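Local coordinates for protein putative metal-dependent hydrolase (Parabacteroides distasonis ATCC 8503, PDB 3KL7) that binds two zinc ions in a metallo-beta-lactamase-type site and probably acts as a metal-dependent hydrolase, its substrate not being established, at residues T72-D77 / H143-Y148; E125-Y130 / R156-G161. All coordinates share one frame; numbering follows the deposited sequence.

Both contacts belong to the metallo-beta-lactamase fold and meet on strand 146-152, which lies between strands 123-128 and 155-159 in one mixed sheet. Contact 1 joins the zinc-binding loop 72-77, which follows strand 68-71 of the other sheet, to the start of this middle strand; contact 2 reaches across it, from one neighbour to the other. Probable backbone hydrogen bonds join the two: G147 N lies 2.7 Å from V127 O, and Y148 O lies 2.8 Å from I159 N. The centres of contact 1 and contact 2 are about 10 Å apart. Contact 1 holds H73, H75 and D77 of the dinuclear zinc site, whereas contact 2 lies further off, with the A129 side chain about 9 Å from a zinc ion.

Contact 1: T72-D77 / H143-Y148; sequences THEHGD and HRDNGY. With ZN (zinc ion), chain C; ZN (zinc ion), chain D.
The guanidinium of R144 carries E74 OE1 over one face and the carboxylate of D145 at its edge, while a water, also at the edge, joins it to the ring of H75. D145 is gripped side-on by two nitrogens, R144 NE to D145 OD1 at 2.7 Å and NH2 to OD2 through the syn lone pair; this two-point grip fixes the rotation of both groups. E74 OE1 stands 3.6 Å from R144 NE, well out of the guanidinium plane, so this salt bridge rests on charge alone, and E74 has its stronger polar partner in N99. The H75 ring is turned 86° from the guanidinium, and in its plane NE2 donates to the water, 2.7 Å away, which also accepts from R144 NH1.

The D145 carboxylate packs obliquely against H73 at its methylene, H73 CB lying 3.2 Å from D145 CG. With CG of H73 between the backbone N and the carbonyl carbon (chi1 66°), ND1 donates to T72 OG1, itself bonded to D52, and NE2 is left to bind zinc at 2.3 Å. Alongside, N146 N donates to T72 O at 3.1 Å, and Y148 CE2 rests on T72 CA, its hydroxyl bonded to I71 O.

H75 ND1 meets the same zinc, with H140 and D162 completing its protein ligands, and a water bridges to the second zinc, held by D77 OD2 together with H78, D162 and H209. R144 and D145 thus form a second shell beside the first-shell histidines, D145 packing on H73 and R144 reaching H75 through the water. T72-D77 supplies the HxHxD part of the HxHxDH zinc-binding motif of the metallo-beta-lactamase fold, completed by H78.

Contact 2: E125-Y130 / R156-G161; sequences EAVPAY and RVYIAG
Strands 123-128 and 155-159 flank strand 146-152 in one sheet of the metallo-beta-lactamase fold, and their side chains meet across that middle strand. At the outer end E125 and R156 form a salt bridge, with R156 NH1 donating to E125 OE2 at 2.9 Å. The oxygen lies in the guanidinium plane and offers its syn lone pair, although the carboxylate is turned 49° from that plane. A bend in the arginine chain (chi3 58°) brings the NH1 edge round to the glutamate, while NH2 is held by K173 O.

Further along, V127 CG2 touches the Y158 ring at CE1, 3.7 Å away. The two segments are not paired by backbone bonds: their axes pass 9.1 Å apart at 40°, as befits next-but-one strands running the same way in a twisted sheet, and V127 bonds instead to G147 between them.

Y158 CG lies anti to the backbone N (chi1 170°), which carries the hydroxyl towards the strand ends. There one water donates to both P128 O and A160 O, 2.7 and 2.6 Å away, and also bonds to Y158 OH; a second water joins P128 O to the same hydroxyl. Past these waters the two segments draw together, A129 CB coming within 3.3 Å of A160 O, and the zinc ligand D162 directly follows G161.

Contact 1: T72-D77 / H143-Y148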
# COMPACT_ATOMS: atom_id res chain seq x y z
N THR A 72 -4.47 5.80 -1.09
CA THR A 72 -3.45 6.37 -0.17
C THR A 72 -3.34 7.91 -0.30
O THR A 72 -3.25 8.62 0.72
CB THR A 72 -2.06 5.78 -0.45
OG1 THR A 72 -1.71 6.02 -1.82
CG2 THR A 72 -2.04 4.28 -0.15
N HIS A 73 -3.33 8.42 -1.53
CA HIS A 73 -3.28 9.87 -1.76
C HIS A 73 -3.66 10.23 -3.17
O HIS A 73 -3.88 9.35 -4.00
CB HIS A 73 -1.90 10.47 -1.37
CG HIS A 73 -0.77 10.00 -2.22
ND1 HIS A 73 -0.36 8.68 -2.28
CD2 HIS A 73 0.07 10.68 -3.04
CE1 HIS A 73 0.66 8.57 -3.10
NE2 HIS A 73 0.95 9.77 -3.58
N GLU A 74 -3.69 11.54 -3.45
CA GLU A 74 -4.41 12.11 -4.60
C GLU A 74 -3.65 12.16 -5.93
O GLU A 74 -4.24 12.45 -6.96
CB GLU A 74 -4.85 13.53 -4.24
CG GLU A 74 -3.73 14.56 -4.31
CD GLU A 74 -4.00 15.77 -3.47
OE1 GLU A 74 -3.76 15.72 -2.23
OE2 GLU A 74 -4.44 16.80 -4.03
N HIS A 75 -2.34 11.90 -5.91
CA HIS A 75 -1.53 11.94 -7.13
C HIS A 75 -2.06 10.97 -8.20
O HIS A 75 -2.60 9.91 -7.88
CB HIS A 75 -0.05 11.63 -6.82
CG HIS A 75 0.66 12.74 -6.08
ND1 HIS A 75 1.77 12.52 -5.31
CD2 HIS A 75 0.40 14.06 -6.00
CE1 HIS A 75 2.18 13.66 -4.79
NE2 HIS A 75 1.36 14.61 -5.18
N GLY A 76 -1.89 11.34 -9.47
CA GLY A 76 -2.49 10.60 -10.63
C GLY A 76 -2.02 9.16 -10.83
O GLY A 76 -2.72 8.37 -11.44
N ASP A 77 -0.84 8.82 -10.32
CA ASP A 77 -0.35 7.44 -10.37
C ASP A 77 -0.87 6.61 -9.14
O ASP A 77 -0.35 5.52 -8.83
CB ASP A 77 1.19 7.40 -10.45
CG ASP A 77 1.87 8.06 -9.25
OD1 ASP A 77 1.48 9.17 -8.87
OD2 ASP A 77 2.81 7.46 -8.71
N HIS A 143 0.90 14.86 7.10
CA HIS A 143 -0.56 14.82 7.47
C HIS A 143 -1.50 14.61 6.28
O HIS A 143 -2.55 13.97 6.42
CB HIS A 143 -1.00 16.09 8.27
CG HIS A 143 -0.15 16.38 9.47
ND1 HIS A 143 0.08 15.45 10.46
CD2 HIS A 143 0.51 17.51 9.85
CE1 HIS A 143 0.85 15.99 11.40
NE2 HIS A 143 1.13 17.24 11.05
N ARG A 144 -1.12 15.13 5.11
CA ARG A 144 -2.01 15.11 3.93
C ARG A 144 -2.39 13.70 3.46
O ARG A 144 -3.53 13.47 3.06
CB ARG A 144 -1.37 15.88 2.78
CG ARG A 144 -2.33 16.22 1.68
CD ARG A 144 -1.61 16.71 0.46
NE ARG A 144 -0.83 15.64 -0.14
CZ ARG A 144 0.03 15.80 -1.15
NH1 ARG A 144 0.21 17.02 -1.68
NH2 ARG A 144 0.69 14.76 -1.64
N ASP A 145 -1.44 12.77 3.52
CA ASP A 145 -1.60 11.45 2.91
C ASP A 145 -1.53 10.29 3.93
O ASP A 145 -1.06 10.45 5.07
CB ASP A 145 -0.51 11.24 1.84
CG ASP A 145 -0.46 12.39 0.79
OD1 ASP A 145 -1.49 13.09 0.60
OD2 ASP A 145 0.61 12.58 0.14
N ASN A 146 -1.98 9.11 3.51
CA ASN A 146 -2.05 7.93 4.38
C ASN A 146 -1.24 6.80 3.88
O ASN A 146 -1.18 6.54 2.67
CB ASN A 146 -3.50 7.41 4.47
CG ASN A 146 -4.42 8.33 5.21
OD1 ASN A 146 -4.00 9.10 6.10
ND2 ASN A 146 -5.69 8.28 4.85
N GLY A 147 -0.61 6.10 4.79
CA GLY A 147 -0.32 4.68 4.60
C GLY A 147 -1.44 3.94 5.32
O GLY A 147 -2.19 4.57 6.08
N TYR A 148 -1.57 2.62 5.09
CA TYR A 148 -2.61 1.78 5.75
C TYR A 148 -2.04 0.49 6.29
O TYR A 148 -1.20 -0.11 5.68
CB TYR A 148 -3.74 1.42 4.77
CG TYR A 148 -4.43 2.61 4.24
CD1 TYR A 148 -5.22 3.40 5.06
CD2 TYR A 148 -4.28 2.98 2.91
CE1 TYR A 148 -5.85 4.52 4.57
CE2 TYR A 148 -4.89 4.09 2.42
CZ TYR A 148 -5.68 4.87 3.26
OH TYR A 148 -6.31 6.00 2.77
ZN ZN C . 2.79 10.49 -4.74
ZN ZN D . 3.39 7.87 -6.36
O HOH W 1 1.70 17.12 -4.23
O HOH W 2 2.52 9.73 -6.61

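Contact 2: E125-Y130 / R156-G161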
# COMPACT_ATOMS: atom_id res chain seq x y z
N GLU A 125 -6.00 0.67 9.71
CA GLU A 125 -5.42 1.77 10.45
C GLU A 125 -4.70 2.67 9.46
O GLU A 125 -3.96 2.21 8.63
CB GLU A 125 -4.44 1.23 11.53
CG GLU A 125 -5.10 0.20 12.45
CD GLU A 125 -4.10 -0.59 13.27
OE1 GLU A 125 -3.63 -0.06 14.31
OE2 GLU A 125 -3.81 -1.76 12.88
N ALA A 126 -4.96 3.97 9.55
CA ALA A 126 -4.27 4.94 8.72
C ALA A 126 -3.06 5.50 9.47
O ALA A 126 -3.16 5.96 10.63
CB ALA A 126 -5.24 6.09 8.29
N VAL A 127 -1.92 5.45 8.81
CA VAL A 127 -0.69 5.89 9.40
C VAL A 127 -0.06 6.95 8.48
O VAL A 127 -0.47 7.09 7.33
CB VAL A 127 0.27 4.69 9.62
CG1 VAL A 127 -0.27 3.75 10.75
CG2 VAL A 127 0.47 3.91 8.31
N PRO A 128 0.92 7.71 8.99
CA PRO A 128 1.49 8.77 8.18
C PRO A 128 2.30 8.26 6.99
O PRO A 128 2.82 7.14 7.01
CB PRO A 128 2.40 9.53 9.17
CG PRO A 128 1.97 9.09 10.51
CD PRO A 128 1.47 7.71 10.35
N ALA A 129 2.39 9.09 5.97
CA ALA A 129 3.20 8.81 4.82
C ALA A 129 3.58 10.19 4.21
O ALA A 129 2.72 10.87 3.61
CB ALA A 129 2.42 7.95 3.82
N TYR A 130 4.86 10.60 4.38
CA TYR A 130 5.34 11.94 3.93
C TYR A 130 6.86 12.00 3.72
O TYR A 130 7.61 11.10 4.15
CB TYR A 130 4.95 13.02 4.95
CG TYR A 130 5.54 12.80 6.33
CD1 TYR A 130 4.92 11.95 7.24
CD2 TYR A 130 6.71 13.45 6.73
CE1 TYR A 130 5.44 11.74 8.51
CE2 TYR A 130 7.25 13.24 7.98
CZ TYR A 130 6.61 12.38 8.88
OH TYR A 130 7.14 12.17 10.15
N ARG A 156 -1.13 -8.93 9.42
CA ARG A 156 -1.04 -7.47 9.25
C ARG A 156 -0.21 -7.08 8.03
O ARG A 156 0.94 -7.43 7.92
CB ARG A 156 -0.47 -6.81 10.53
CG ARG A 156 -1.46 -6.91 11.72
CD ARG A 156 -0.82 -6.66 13.10
NE ARG A 156 -0.15 -5.36 13.25
CZ ARG A 156 -0.77 -4.17 13.29
NH1 ARG A 156 -2.08 -4.08 13.15
NH2 ARG A 156 -0.07 -3.07 13.46
N VAL A 157 -0.83 -6.35 7.12
CA VAL A 157 -0.20 -5.95 5.86
C VAL A 157 -0.10 -4.44 5.88
O VAL A 157 -1.11 -3.75 5.96
CB VAL A 157 -1.05 -6.38 4.65
CG1 VAL A 157 -0.38 -5.96 3.33
CG2 VAL A 157 -1.31 -7.88 4.68
N TYR A 158 1.13 -3.93 5.83
CA TYR A 158 1.38 -2.47 5.83
C TYR A 158 1.62 -2.01 4.42
O TYR A 158 2.57 -2.44 3.77
CB TYR A 158 2.58 -2.15 6.72
CG TYR A 158 3.10 -0.73 6.63
CD1 TYR A 158 2.24 0.35 6.58
CD2 TYR A 158 4.46 -0.47 6.63
CE1 TYR A 158 2.72 1.67 6.50
CE2 TYR A 158 4.95 0.85 6.55
CZ TYR A 158 4.07 1.91 6.48
OH TYR A 158 4.55 3.21 6.40
N ILE A 159 0.74 -1.16 3.91
CA ILE A 159 0.94 -0.52 2.61
C ILE A 159 1.32 0.96 2.86
O ILE A 159 0.49 1.76 3.26
CB ILE A 159 -0.33 -0.63 1.73
CG1 ILE A 159 -0.67 -2.14 1.48
CG2 ILE A 159 -0.14 0.16 0.38
CD1 ILE A 159 -2.05 -2.39 1.04
N ALA A 160 2.59 1.30 2.64
CA ALA A 160 3.10 2.61 3.06
C ALA A 160 2.57 3.77 2.22
O ALA A 160 2.50 4.88 2.70
CB ALA A 160 4.62 2.62 3.07
N GLY A 161 2.18 3.51 1.00
CA GLY A 161 1.89 4.62 0.07
C GLY A 161 3.19 5.33 -0.29
O GLY A 161 4.24 4.68 -0.39
O HOH W 3 3.11 5.18 5.20
O HOH W 4 3.96 5.14 8.76